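Local coordinates for sugar fermentation stimulation protein homolog (Pyrococcus furiosus, PDB 4DAV) that binds DNA and belongs to the SfsA family, with an N-terminal OB domain, at a contact of chain A with DNA. Numbering follows the deposited sequence.

A contact of chain A with DNA. Residues 20, 22-23, 34, 36, 62-63. With nucleotides of chain B.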
loop_
_atom_site.group_PDB
_atom_site.type_symbol
_atom_site.label_atom_id
_atom_site.label_comp_id
_atom_site.label_asym_id
_atom_site.label_seq_id
_atom_site.Cartn_x
_atom_site.Cartn_y
_atom_site.Cartn_z
ATOM N N ASN A 20 8.033 -17.593 7.210
ATOM C CA ASN A 20 6.582 -17.580 7.337
ATOM C C ASN A 20 6.065 -16.256 6.778
ATOM O O ASN A 20 6.829 -15.450 6.230
ATOM C CB ASN A 20 6.157 -17.805 8.807
ATOM C CG ASN A 20 6.744 -16.780 9.753
ATOM O OD1 ASN A 20 6.477 -15.581 9.635
ATOM N ND2 ASN A 20 7.587 -17.244 10.680
ATOM N N PHE A 22 5.177 -13.541 8.116
ATOM C CA PHE A 22 5.674 -12.324 8.767
ATOM C C PHE A 22 7.216 -12.152 8.787
ATOM O O PHE A 22 7.701 -11.075 9.168
ATOM C CB PHE A 22 5.139 -12.199 10.213
ATOM C CG PHE A 22 3.626 -12.161 10.317
ATOM C CD1 PHE A 22 2.905 -11.093 9.801
ATOM C CD2 PHE A 22 2.928 -13.192 10.943
ATOM C CE1 PHE A 22 1.502 -11.052 9.883
ATOM C CE2 PHE A 22 1.521 -13.155 11.035
ATOM C CZ PHE A 22 0.810 -12.088 10.502
ATOM N N VAL A 23 7.970 -13.176 8.390
ATOM C CA VAL A 23 9.432 -13.168 8.546
ATOM C C VAL A 23 10.132 -13.706 7.296
ATOM O O VAL A 23 9.817 -14.806 6.845
ATOM C CB VAL A 23 9.868 -14.029 9.730
ATOM C CG1 VAL A 23 11.393 -14.095 9.835
ATOM C CG2 VAL A 23 9.219 -13.528 11.042
ATOM N N ARG A 34 17.008 -12.036 10.369
ATOM C CA ARG A 34 15.551 -12.159 10.277
ATOM C C ARG A 34 14.907 -10.789 10.086
ATOM O O ARG A 34 15.220 -9.846 10.807
ATOM C CB ARG A 34 14.995 -12.853 11.521
ATOM C CG ARG A 34 15.384 -14.330 11.616
ATOM C CD ARG A 34 15.238 -14.886 13.037
ATOM N NE ARG A 34 14.014 -14.413 13.676
ATOM C CZ ARG A 34 12.809 -14.955 13.536
ATOM N NH1 ARG A 34 12.617 -16.045 12.792
ATOM N NH2 ARG A 34 11.781 -14.409 14.167
ATOM N N LEU A 36 11.272 -8.540 9.408
ATOM C CA LEU A 36 9.820 -8.449 9.511
ATOM C C LEU A 36 9.211 -8.181 8.148
ATOM O O LEU A 36 9.730 -7.400 7.364
ATOM C CB LEU A 36 9.421 -7.324 10.478
ATOM C CG LEU A 36 7.936 -7.114 10.729
ATOM C CD1 LEU A 36 7.365 -8.373 11.313
ATOM C CD2 LEU A 36 7.681 -5.886 11.649
ATOM N N LYS A 62 11.345 -10.148 17.873
ATOM C CA LYS A 62 11.963 -11.380 17.371
ATOM C C LYS A 62 12.686 -11.199 16.021
ATOM O O LYS A 62 13.308 -12.132 15.527
ATOM C CB LYS A 62 10.912 -12.487 17.266
ATOM C CG LYS A 62 10.170 -12.769 18.604
ATOM C CD LYS A 62 9.826 -14.256 18.734
ATOM C CE LYS A 62 8.487 -14.483 19.409
ATOM N NZ LYS A 62 8.008 -15.891 19.175
ATOM N N THR A 63 12.614 -9.999 15.448
ATOM C CA THR A 63 13.353 -9.664 14.227
ATOM C C THR A 63 14.186 -8.410 14.479
ATOM O O THR A 63 13.760 -7.525 15.221
ATOM C CB THR A 63 12.407 -9.402 13.041
ATOM O OG1 THR A 63 11.499 -8.341 13.377
ATOM C CG2 THR A 63 11.600 -10.649 12.698
ATOM P P DC B 3 5.177 -19.509 17.227
ATOM O OP1 DC B 3 6.470 -20.103 17.584
ATOM O OP2 DC B 3 4.300 -18.843 18.208
ATOM O "O5'" DC B 3 5.349 -18.472 16.006
ATOM C "C5'" DC B 3 6.155 -18.772 14.859
ATOM C "C4'" DC B 3 5.793 -17.837 13.707
ATOM O "O4'" DC B 3 4.439 -18.061 13.280
ATOM C "C3'" DC B 3 5.827 -16.351 14.036
ATOM O "O3'" DC B 3 7.142 -15.894 13.886
ATOM C "C2'" DC B 3 4.886 -15.733 13.022
ATOM C "C1'" DC B 3 3.948 -16.892 12.645
ATOM N N1 DC B 3 2.578 -16.660 13.143
ATOM C C2 DC B 3 1.515 -16.455 12.261
ATOM O O2 DC B 3 1.686 -16.485 11.020
ATOM N N3 DC B 3 0.280 -16.256 12.800
ATOM C C4 DC B 3 0.101 -16.220 14.115
ATOM N N4 DC B 3 -1.149 -15.988 14.554
ATOM C C5 DC B 3 1.177 -16.414 15.028
ATOM C C6 DC B 3 2.395 -16.626 14.508
ATOM P P DT B 4 7.939 -15.143 15.065
ATOM O OP1 DT B 4 9.332 -15.634 14.935
ATOM O OP2 DT B 4 7.210 -15.147 16.334
ATOM O "O5'" DT B 4 7.930 -13.627 14.603
ATOM C "C5'" DT B 4 6.747 -13.026 14.164
ATOM C "C4'" DT B 4 7.045 -11.587 13.866
ATOM O "O4'" DT B 4 5.902 -11.043 13.181
ATOM C "C3'" DT B 4 7.254 -10.753 15.123
ATOM O "O3'" DT B 4 8.091 -9.641 14.863
ATOM C "C2'" DT B 4 5.838 -10.348 15.468
ATOM C "C1'" DT B 4 5.240 -10.156 14.079
ATOM N N1 DT B 4 3.787 -10.407 13.994
ATOM C C2 DT B 4 3.047 -9.494 13.290
ATOM O O2 DT B 4 3.529 -8.525 12.740
ATOM N N3 DT B 4 1.706 -9.761 13.261
ATOM C C4 DT B 4 1.042 -10.838 13.837
ATOM O O4 DT B 4 -0.171 -10.987 13.720
ATOM C C5 DT B 4 1.862 -11.765 14.563
ATOM C C7 DT B 4 1.225 -12.962 15.222
ATOM C C6 DT B 4 3.188 -11.513 14.612
ATOM P P DG B 5 8.716 -8.746 16.035
ATOM O OP1 DG B 5 9.916 -8.080 15.448
ATOM O OP2 DG B 5 8.892 -9.554 17.258
ATOM O "O5'" DG B 5 7.577 -7.656 16.227
ATOM C "C5'" DG B 5 7.368 -6.721 15.205
ATOM C "C4'" DG B 5 6.125 -5.910 15.485
ATOM O "O4'" DG B 5 4.961 -6.750 15.367
ATOM C "C3'" DG B 5 6.072 -5.307 16.895
ATOM O "O3'" DG B 5 6.064 -3.895 16.758
ATOM C "C2'" DG B 5 4.797 -5.912 17.506
ATOM C "C1'" DG B 5 3.994 -6.232 16.249
ATOM N N9 DG B 5 2.910 -7.203 16.385
ATOM C C8 DG B 5 2.907 -8.380 17.094
ATOM N N7 DG B 5 1.773 -9.020 17.015
ATOM C C5 DG B 5 0.979 -8.219 16.201
ATOM C C6 DG B 5 -0.353 -8.402 15.756
ATOM O O6 DG B 5 -1.127 -9.347 16.005
ATOM N N1 DG B 5 -0.777 -7.352 14.945
ATOM C C2 DG B 5 -0.016 -6.246 14.598
ATOM N N2 DG B 5 -0.599 -5.322 13.807
ATOM N N3 DG B 5 1.236 -6.069 15.011
ATOM C C4 DG B 5 1.665 -7.095 15.806
HETATM O O HOH W 1 10.079 -16.916 12.817
#
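Backbone geometry frames this DNA contact: Lys62 and Thr63, in a loop, meet the DG5 phosphate, the amide N of Lys62 donating to OP2 at 2.6 Å almost straight (177° at H), while strands 23-28 and 31-36 bring Val23, Arg34 and Leu36 alongside the DT4 sugar-phosphate. The patch belongs to the N-terminal OB domain of the SfsA family, a fold that commonly binds nucleic acids. Thr63 holds OG1 between its backbone N and carbonyl carbon (chi1 58°), and this hydroxyl donates to OP1 of DG5 at 2.6 Å. The DT4 phosphate is shared: Arg34 NH2 lies 2.8 Å from OP1, which is slightly tilted from the guanidinium plane, and Lys62 NZ reaches OP2 at 3.0 Å, both as salt bridges. Arg34 is itself steered by the Lys62 carbonyl, whose O accepts from NE (3.0 Å) and NH2 in the guanidinium plane, and its NH1 binds a water that bridges to OP1. An alanine in place of Arg34 would probably leave OP1 without its charged mate and the Lys62 carbonyl without these two donors. Phe22 stacks one face on the DT4 base (centroids 3.8 Å, planes 12°) and directs its edge, through CE2, at the face of the unpaired DC3 base near C2, so one ring meets both bases in different ways. Leu36 packs CD1 against the DT4 sugar and CD2 against C5' of DG5.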